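Local coordinates for tRNA (guanine(26)-N(2))-dimethyltransferase (Pyrococcus horikoshii, PDB 2DUL), which transfers two methyl groups from S-adenosyl-L-methionine to N2 of guanine 26 in a number of tRNAs, at residues R31-N35 against K223-R228; F140-M144 against V162-D166; H193-T197 against F357-K363. Residue numbers count along the deposited sequence, not the author numbering.

Interaction 1 (R31-N35 against K223-R228); sequences RMALN and KDHYFR
The hairpin joining edge strand 213-223 of the class I methyltransferase sheet to its antiparallel neighbour 226-235 meets the start of helix 33-46. The CA atoms of Arg31 and Asp224 are 9.5 Å apart, those of Asn35 and Arg228 8.7 Å. Lys223 CE packs on Leu34 CD2 at 3.9 Å. Asp224 and His225 form a two-residue turn, both with positive phi. Asp224 OD1 salt-bridges Arg31 NH2 at 2.7 Å. Tyr226 follows in an extended backbone, and its O accepts from Lys223 N at 3.1 Å. The CA-to-CB bond of Tyr226 points toward 31-35, and with chi1 p its ring reaches Met32 and Asn35. Met32 SD lies 4.8 Å from the ring centroid, an oblique Met-aromatic contact, and Asn35 ND2 is 3.3 Å from Tyr226 CE1. Phe227 points away. Arg228 points back, and its NH1 pairs with Asp136. Asn35 OD1 accepts from Arg61, predicted to bind S-adenosyl-L-methionine, so the contact probably borders the cofactor site. Water 1 joins Asn35 O, at 2.8 Å, to Arg228 NE, at 2.9 Å.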
loop_
_atom_site.group_PDB
_atom_site.type_symbol
_atom_site.label_atom_id
_atom_site.label_comp_id
_atom_site.label_asym_id
_atom_site.label_seq_id
_atom_site.Cartn_x
_atom_site.Cartn_y
_atom_site.Cartn_z
ATOM N N ARG A 31 9.527 10.944 -8.040
ATOM C CA ARG A 31 9.211 9.568 -8.399
ATOM C C ARG A 31 7.990 9.088 -7.608
ATOM O O ARG A 31 7.337 8.118 -7.995
ATOM C CB ARG A 31 10.413 8.654 -8.123
ATOM C CG ARG A 31 11.648 8.974 -8.976
ATOM C CD ARG A 31 12.827 8.075 -8.609
ATOM N NE ARG A 31 12.590 6.672 -8.948
ATOM C CZ ARG A 31 12.701 6.167 -10.172
ATOM N NH1 ARG A 31 13.049 6.946 -11.187
ATOM N NH2 ARG A 31 12.470 4.877 -10.385
ATOM N N MET A 32 7.683 9.778 -6.511
ATOM C CA MET A 32 6.542 9.421 -5.670
ATOM C C MET A 32 5.245 10.076 -6.124
ATOM O O MET A 32 4.214 9.945 -5.462
ATOM C CB MET A 32 6.819 9.795 -4.214
ATOM C CG MET A 32 7.846 8.907 -3.543
ATOM S SD MET A 32 7.263 7.206 -3.334
ATOM C CE MET A 32 7.044 7.154 -1.564
ATOM N N ALA A 33 5.298 10.782 -7.252
ATOM C CA ALA A 33 4.115 11.437 -7.795
ATOM C C ALA A 33 3.103 10.374 -8.218
ATOM O O ALA A 33 1.893 10.589 -8.128
ATOM C CB ALA A 33 4.494 12.307 -8.988
ATOM N N LEU A 34 3.607 9.230 -8.688
ATOM C CA LEU A 34 2.751 8.121 -9.108
ATOM C C LEU A 34 1.973 7.607 -7.898
ATOM O O LEU A 34 0.766 7.382 -7.969
ATOM C CB LEU A 34 3.598 6.978 -9.687
ATOM C CG LEU A 34 2.874 5.653 -9.950
ATOM C CD1 LEU A 34 1.796 5.858 -10.998
ATOM C CD2 LEU A 34 3.868 4.595 -10.408
ATOM N N ASN A 35 2.686 7.414 -6.793
ATOM C CA ASN A 35 2.091 6.942 -5.547
ATOM C C ASN A 35 0.952 7.880 -5.149
ATOM O O ASN A 35 -0.143 7.433 -4.806
ATOM C CB ASN A 35 3.163 6.903 -4.448
ATOM C CG ASN A 35 2.616 6.467 -3.093
ATOM O OD1 ASN A 35 1.789 7.154 -2.489
ATOM N ND2 ASN A 35 3.086 5.320 -2.607
ATOM N N LYS A 223 5.593 -1.703 -5.857
ATOM C CA LYS A 223 6.035 -0.886 -6.979
ATOM C C LYS A 223 7.367 -0.211 -6.698
ATOM O O LYS A 223 7.510 0.533 -5.730
ATOM C CB LYS A 223 4.993 0.187 -7.310
ATOM C CG LYS A 223 5.303 1.001 -8.568
ATOM C CD LYS A 223 5.153 0.150 -9.821
ATOM C CE LYS A 223 5.246 0.992 -11.090
ATOM N NZ LYS A 223 6.616 1.521 -11.318
ATOM N N ASP A 224 8.340 -0.490 -7.557
ATOM C CA ASP A 224 9.667 0.101 -7.460
ATOM C C ASP A 224 10.212 0.192 -6.037
ATOM O O ASP A 224 10.491 1.277 -5.530
ATOM C CB ASP A 224 9.661 1.492 -8.095
ATOM C CG ASP A 224 11.052 1.962 -8.482
ATOM O OD1 ASP A 224 11.214 3.156 -8.809
ATOM O OD2 ASP A 224 11.984 1.131 -8.466
ATOM N N HIS A 225 10.346 -0.963 -5.398
ATOM C CA HIS A 225 10.896 -1.059 -4.056
ATOM C C HIS A 225 10.129 -0.419 -2.906
ATOM O O HIS A 225 10.721 -0.026 -1.901
ATOM C CB HIS A 225 12.338 -0.555 -4.074
ATOM C CG HIS A 225 13.214 -1.307 -5.026
ATOM N ND1 HIS A 225 13.397 -2.671 -4.948
ATOM C CD2 HIS A 225 13.933 -0.892 -6.097
ATOM C CE1 HIS A 225 14.188 -3.065 -5.930
ATOM N NE2 HIS A 225 14.528 -2.004 -6.641
ATOM N N TYR A 226 8.815 -0.293 -3.053
ATOM C CA TYR A 226 8.011 0.229 -1.965
ATOM C C TYR A 226 6.718 -0.572 -1.912
ATOM O O TYR A 226 6.201 -1.006 -2.939
ATOM C CB TYR A 226 7.767 1.745 -2.102
ATOM C CG TYR A 226 6.735 2.215 -3.103
ATOM C CD1 TYR A 226 5.373 2.004 -2.886
ATOM C CD2 TYR A 226 7.118 2.947 -4.230
ATOM C CE1 TYR A 226 4.414 2.516 -3.762
ATOM C CE2 TYR A 226 6.168 3.464 -5.116
ATOM C CZ TYR A 226 4.816 3.247 -4.875
ATOM O OH TYR A 226 3.867 3.769 -5.733
ATOM N N PHE A 227 6.234 -0.802 -0.700
ATOM C CA PHE A 227 5.020 -1.576 -0.491
ATOM C C PHE A 227 3.904 -0.645 -0.053
ATOM O O PHE A 227 4.106 0.220 0.802
ATOM C CB PHE A 227 5.283 -2.652 0.560
ATOM C CG PHE A 227 6.450 -3.543 0.229
ATOM C CD1 PHE A 227 7.757 -3.070 0.334
ATOM C CD2 PHE A 227 6.243 -4.845 -0.213
ATOM C CE1 PHE A 227 8.844 -3.882 0.003
ATOM C CE2 PHE A 227 7.320 -5.668 -0.547
ATOM C CZ PHE A 227 8.625 -5.184 -0.438
ATOM N N ARG A 228 2.727 -0.838 -0.639
ATOM C CA ARG A 228 1.563 0.001 -0.374
ATOM C C ARG A 228 0.345 -0.826 0.034
ATOM O O ARG A 228 0.038 -1.843 -0.587
ATOM C CB ARG A 228 1.208 0.783 -1.642
ATOM C CG ARG A 228 1.304 2.292 -1.558
ATOM C CD ARG A 228 0.378 2.881 -0.509
ATOM N NE ARG A 228 0.055 4.275 -0.807
ATOM C CZ ARG A 228 -0.301 5.176 0.105
ATOM N NH1 ARG A 228 -0.375 4.836 1.385
ATOM N NH2 ARG A 228 -0.602 6.412 -0.268
HETATM O O HOH W 1 -0.274 4.907 -3.602
#

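Interaction 2 (F140-M144 against V162-D166); sequences FGSPM and VTATD
Phe140 follows strand 132-137, where amino-methyltransferases carry motif IV. Its CA-to-CB bond points away from 162-166, and its ring meets Phe27 edge-to-face. Gly141 comes closest to the other segment, with its CA 4.4 Å from that of Thr165. Its phi/psi of 104/-115° suits glycine, since a CB would jam against the carbonyl O of Phe140. The turn aims Gly141 O at the end of strand 158-164. There it accepts from Thr165 N at 2.8 Å, with an N-H...O angle of 164°. Ala164 CA adds a CA-H...O contact to Gly141 O at 3.5 Å. Ser142, chi1 t, points away. Its OG accepts from Met144 N at 3.2 Å, a capping bond just before helix 144-153. Pro143 points toward the strand. Its CG touches Val162 CG1 at 3.5 Å, and its CD lies 4.1 Å from Ala164 CB. Asp166, at the N-cap of helix 167-170, ends the second segment. The contact thus lies within a beta-alpha-beta crossover: strand 132-137 leads through this loop and helix 144-153 to the adjacent parallel strand 158-164, and Tyr182 of helix 175-182 packs on Pro143 and Ala164.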
loop_
_atom_site.group_PDB
_atom_site.type_symbol
_atom_site.label_atom_id
_atom_site.label_comp_id
_atom_site.label_asym_id
_atom_site.label_seq_id
_atom_site.Cartn_x
_atom_site.Cartn_y
_atom_site.Cartn_z
ATOM N N PHE A 140 9.790 7.719 6.094
ATOM C CA PHE A 140 11.074 7.375 5.496
ATOM C C PHE A 140 11.392 5.969 5.995
ATOM O O PHE A 140 11.955 5.808 7.078
ATOM C CB PHE A 140 12.188 8.318 5.973
ATOM C CG PHE A 140 12.006 9.749 5.559
ATOM C CD1 PHE A 140 11.868 10.088 4.217
ATOM C CD2 PHE A 140 12.001 10.764 6.512
ATOM C CE1 PHE A 140 11.729 11.421 3.830
ATOM C CE2 PHE A 140 11.863 12.099 6.135
ATOM C CZ PHE A 140 11.727 12.429 4.792
ATOM N N GLY A 141 11.017 4.955 5.225
ATOM C CA GLY A 141 11.296 3.594 5.642
ATOM C C GLY A 141 10.102 2.830 6.187
ATOM O O GLY A 141 9.146 2.558 5.460
ATOM N N SER A 142 10.160 2.491 7.473
ATOM C CA SER A 142 9.103 1.728 8.137
ATOM C C SER A 142 8.005 2.582 8.777
ATOM O O SER A 142 8.273 3.632 9.349
ATOM C CB SER A 142 9.726 0.829 9.211
ATOM O OG SER A 142 8.736 0.099 9.914
ATOM N N PRO A 143 6.745 2.135 8.678
ATOM C CA PRO A 143 5.615 2.868 9.260
ATOM C C PRO A 143 5.231 2.285 10.619
ATOM O O PRO A 143 4.287 2.749 11.259
ATOM C CB PRO A 143 4.512 2.632 8.244
ATOM C CG PRO A 143 4.746 1.173 7.892
ATOM C CD PRO A 143 6.269 1.078 7.761
ATOM N N MET A 144 5.972 1.270 11.052
ATOM C CA MET A 144 5.661 0.579 12.298
ATOM C C MET A 144 5.665 1.400 13.583
ATOM O O MET A 144 4.910 1.096 14.505
ATOM C CB MET A 144 6.556 -0.658 12.440
ATOM C CG MET A 144 6.325 -1.693 11.343
ATOM S SD MET A 144 4.552 -2.118 11.195
ATOM C CE MET A 144 4.197 -2.807 12.865
ATOM N N VAL A 162 -1.044 2.816 4.060
ATOM C CA VAL A 162 0.277 2.631 4.637
ATOM C C VAL A 162 1.312 2.296 3.577
ATOM O O VAL A 162 1.055 1.505 2.670
ATOM C CB VAL A 162 0.273 1.483 5.678
ATOM C CG1 VAL A 162 1.594 1.461 6.428
ATOM C CG2 VAL A 162 -0.905 1.644 6.638
ATOM N N THR A 163 2.482 2.908 3.698
ATOM C CA THR A 163 3.572 2.654 2.771
ATOM C C THR A 163 4.812 2.237 3.546
ATOM O O THR A 163 5.109 2.786 4.606
ATOM C CB THR A 163 3.933 3.905 1.944
ATOM O OG1 THR A 163 2.798 4.324 1.178
ATOM C CG2 THR A 163 5.082 3.590 0.988
ATOM N N ALA A 164 5.515 1.242 3.028
ATOM C CA ALA A 164 6.751 0.782 3.635
ATOM C C ALA A 164 7.783 0.955 2.530
ATOM O O ALA A 164 7.642 0.383 1.451
ATOM C CB ALA A 164 6.643 -0.683 4.044
ATOM N N THR A 165 8.804 1.764 2.791
ATOM C CA THR A 165 9.848 2.021 1.803
ATOM C C THR A 165 11.009 1.041 1.887
ATOM O O THR A 165 11.486 0.547 0.865
ATOM C CB THR A 165 10.415 3.444 1.952
ATOM O OG1 THR A 165 9.353 4.396 1.809
ATOM C CG2 THR A 165 11.468 3.710 0.885
ATOM N N ASP A 166 11.474 0.765 3.098
ATOM C CA ASP A 166 12.583 -0.162 3.266
ATOM C C ASP A 166 12.137 -1.601 3.032
ATOM O O ASP A 166 11.603 -2.257 3.928
ATOM C CB ASP A 166 13.196 -0.012 4.662
ATOM C CG ASP A 166 14.455 -0.840 4.835
ATOM O OD1 ASP A 166 15.081 -1.184 3.809
ATOM O OD2 ASP A 166 14.822 -1.136 5.992
#

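Interaction 3 (H193-T197 against F357-K363); sequences HEVGT and FSPTGIK
Helix 192-209, which packs on the methyltransferase sheet, meets the connection between strands 352-355 and 361-364 of the small C-terminal antiparallel sheet. The closest CA pair is His193 and Phe357, 5.9 Å apart. All of 193-197 is helical. From Phe357, in a loop, the chain makes a type I beta turn from Ser358 to Gly361 and enters strand 361-364. Two polar contacts hold both ends of 357-363 to adjacent helix residues. His193, chi1 m, donates from ND1 to Phe357 O at 2.8 Å, angle 162°. Lys363 NZ forms a salt bridge with Glu194 OE1 at 2.8 Å, and also donates to the carbonyls of Ile318 and Leu320. Glu194 is extended, chi1 and chi2 t, and its OE2 pairs with Arg198. The apolar contact centres on Phe357, chi1 m, which points toward the helix. Glu194 CB sits 3.6 Å from the ring centroid, 5° off the normal, a CH-pi contact over the face. Tyr222 of strand 213-223 touches Phe357 too and stacks on the His193 ring. The contact is structural, away from the predicted cofactor residues. Thr197 OG1 lies at the Phe357 ring edge, 3.5 Å from CE1, and donates to His193 O at 2.8 Å.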
loop_
_atom_site.group_PDB
_atom_site.type_symbol
_atom_site.label_atom_id
_atom_site.label_comp_id
_atom_site.label_asym_id
_atom_site.label_seq_id
_atom_site.Cartn_x
_atom_site.Cartn_y
_atom_site.Cartn_z
ATOM N N HIS A 193 8.335 -9.935 -3.295
ATOM C CA HIS A 193 7.543 -8.724 -3.461
ATOM C C HIS A 193 6.122 -8.955 -2.936
ATOM O O HIS A 193 5.561 -8.104 -2.244
ATOM C CB HIS A 193 7.494 -8.310 -4.933
ATOM C CG HIS A 193 8.817 -7.870 -5.481
ATOM N ND1 HIS A 193 9.047 -7.705 -6.831
ATOM C CD2 HIS A 193 9.982 -7.560 -4.861
ATOM C CE1 HIS A 193 10.297 -7.317 -7.018
ATOM N NE2 HIS A 193 10.886 -7.221 -5.839
ATOM N N GLU A 194 5.540 -10.108 -3.256
ATOM C CA GLU A 194 4.188 -10.375 -2.785
ATOM C C GLU A 194 4.159 -10.759 -1.310
ATOM O O GLU A 194 3.283 -10.307 -0.573
ATOM C CB GLU A 194 3.500 -11.472 -3.603
ATOM C CG GLU A 194 2.025 -11.611 -3.195
ATOM C CD GLU A 194 1.238 -12.599 -4.025
ATOM O OE1 GLU A 194 1.609 -12.841 -5.191
ATOM O OE2 GLU A 194 0.218 -13.116 -3.515
ATOM N N VAL A 195 5.098 -11.598 -0.877
ATOM C CA VAL A 195 5.134 -12.007 0.530
ATOM C C VAL A 195 5.308 -10.773 1.416
ATOM O O VAL A 195 4.636 -10.630 2.446
ATOM C CB VAL A 195 6.272 -13.023 0.792
ATOM C CG1 VAL A 195 6.405 -13.302 2.290
ATOM C CG2 VAL A 195 5.977 -14.321 0.051
ATOM N N GLY A 196 6.199 -9.874 1.004
ATOM C CA GLY A 196 6.417 -8.653 1.760
ATOM C C GLY A 196 5.136 -7.840 1.839
ATOM O O GLY A 196 4.819 -7.249 2.880
ATOM N N THR A 197 4.391 -7.815 0.736
ATOM C CA THR A 197 3.139 -7.076 0.679
ATOM C C THR A 197 2.115 -7.730 1.614
ATOM O O THR A 197 1.379 -7.038 2.316
ATOM C CB THR A 197 2.575 -7.033 -0.768
ATOM O OG1 THR A 197 3.477 -6.304 -1.610
ATOM C CG2 THR A 197 1.225 -6.349 -0.802
ATOM N N PHE A 357 3.701 -8.031 -9.560
ATOM C CA PHE A 357 4.747 -8.385 -8.599
ATOM C C PHE A 357 6.069 -8.795 -9.245
ATOM O O PHE A 357 7.133 -8.650 -8.642
ATOM C CB PHE A 357 4.270 -9.513 -7.676
ATOM C CG PHE A 357 3.267 -9.075 -6.636
ATOM C CD1 PHE A 357 3.594 -8.093 -5.700
ATOM C CD2 PHE A 357 2.004 -9.658 -6.580
ATOM C CE1 PHE A 357 2.678 -7.701 -4.724
ATOM C CE2 PHE A 357 1.079 -9.274 -5.606
ATOM C CZ PHE A 357 1.417 -8.294 -4.677
ATOM N N SER A 358 5.999 -9.309 -10.468
ATOM C CA SER A 358 7.192 -9.749 -11.188
ATOM C C SER A 358 6.896 -9.847 -12.679
ATOM O O SER A 358 5.806 -10.252 -13.073
ATOM C CB SER A 358 7.650 -11.113 -10.668
ATOM O OG SER A 358 8.673 -11.650 -11.485
ATOM N N PRO A 359 7.874 -9.484 -13.527
ATOM C CA PRO A 359 7.713 -9.529 -14.983
ATOM C C PRO A 359 7.571 -10.938 -15.558
ATOM O O PRO A 359 6.973 -11.121 -16.616
ATOM C CB PRO A 359 8.967 -8.818 -15.484
ATOM C CG PRO A 359 9.990 -9.217 -14.469
ATOM C CD PRO A 359 9.232 -9.035 -13.166
ATOM N N THR A 360 8.120 -11.931 -14.865
ATOM C CA THR A 360 8.036 -13.313 -15.334
ATOM C C THR A 360 7.109 -14.164 -14.466
ATOM O O THR A 360 7.079 -15.390 -14.589
ATOM C CB THR A 360 9.428 -13.973 -15.368
ATOM O OG1 THR A 360 10.079 -13.788 -14.102
ATOM C CG2 THR A 360 10.281 -13.352 -16.469
ATOM N N GLY A 361 6.342 -13.512 -13.599
ATOM C CA GLY A 361 5.438 -14.249 -12.737
ATOM C C GLY A 361 4.066 -14.471 -13.348
ATOM O O GLY A 361 3.550 -13.621 -14.071
ATOM N N ILE A 362 3.473 -15.625 -13.067
ATOM C CA ILE A 362 2.147 -15.923 -13.584
ATOM C C ILE A 362 1.240 -16.382 -12.451
ATOM O O ILE A 362 1.558 -17.337 -11.736
ATOM C CB ILE A 362 2.182 -17.036 -14.659
ATOM C CG1 ILE A 362 2.972 -16.566 -15.881
ATOM C CG2 ILE A 362 0.755 -17.399 -15.073
ATOM C CD1 ILE A 362 3.261 -17.676 -16.876
ATOM N N LYS A 363 0.128 -15.675 -12.284
ATOM C CA LYS A 363 -0.867 -16.011 -11.273
ATOM C C LYS A 363 -1.762 -17.019 -11.979
ATOM O O LYS A 363 -2.190 -16.785 -13.113
ATOM C CB LYS A 363 -1.708 -14.781 -10.905
ATOM C CG LYS A 363 -1.637 -14.328 -9.441
ATOM C CD LYS A 363 -0.473 -13.400 -9.200
ATOM C CE LYS A 363 -0.643 -12.590 -7.913
ATOM N NZ LYS A 363 -0.710 -13.416 -6.672
#

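From the N terminus, 31-35 comes first, and interaction 1 closes a long loop when the chain reaches 223-228. Interaction 2 closes the short loop from 140-144 to 162-166 and nests wholly inside it. Interaction 3 opens at 193-197, still within that loop, and closes at 357-363, so it crosses interaction 1. Interactions 2 and 3 run in series and do not touch. Strands 158-164 and 226-235 are sheet neighbours, and the Phe227 O to Ala164 N distance of 2.8 Å, a probable hydrogen bond, joins interactions 1 and 2. Phe227 CD2 packs on Thr197 OG1 at 3.4 Å and joins 1 to 3. Together they tie helix 33-46, the methyltransferase sheet, helix 192-209 and the C-terminal sheet.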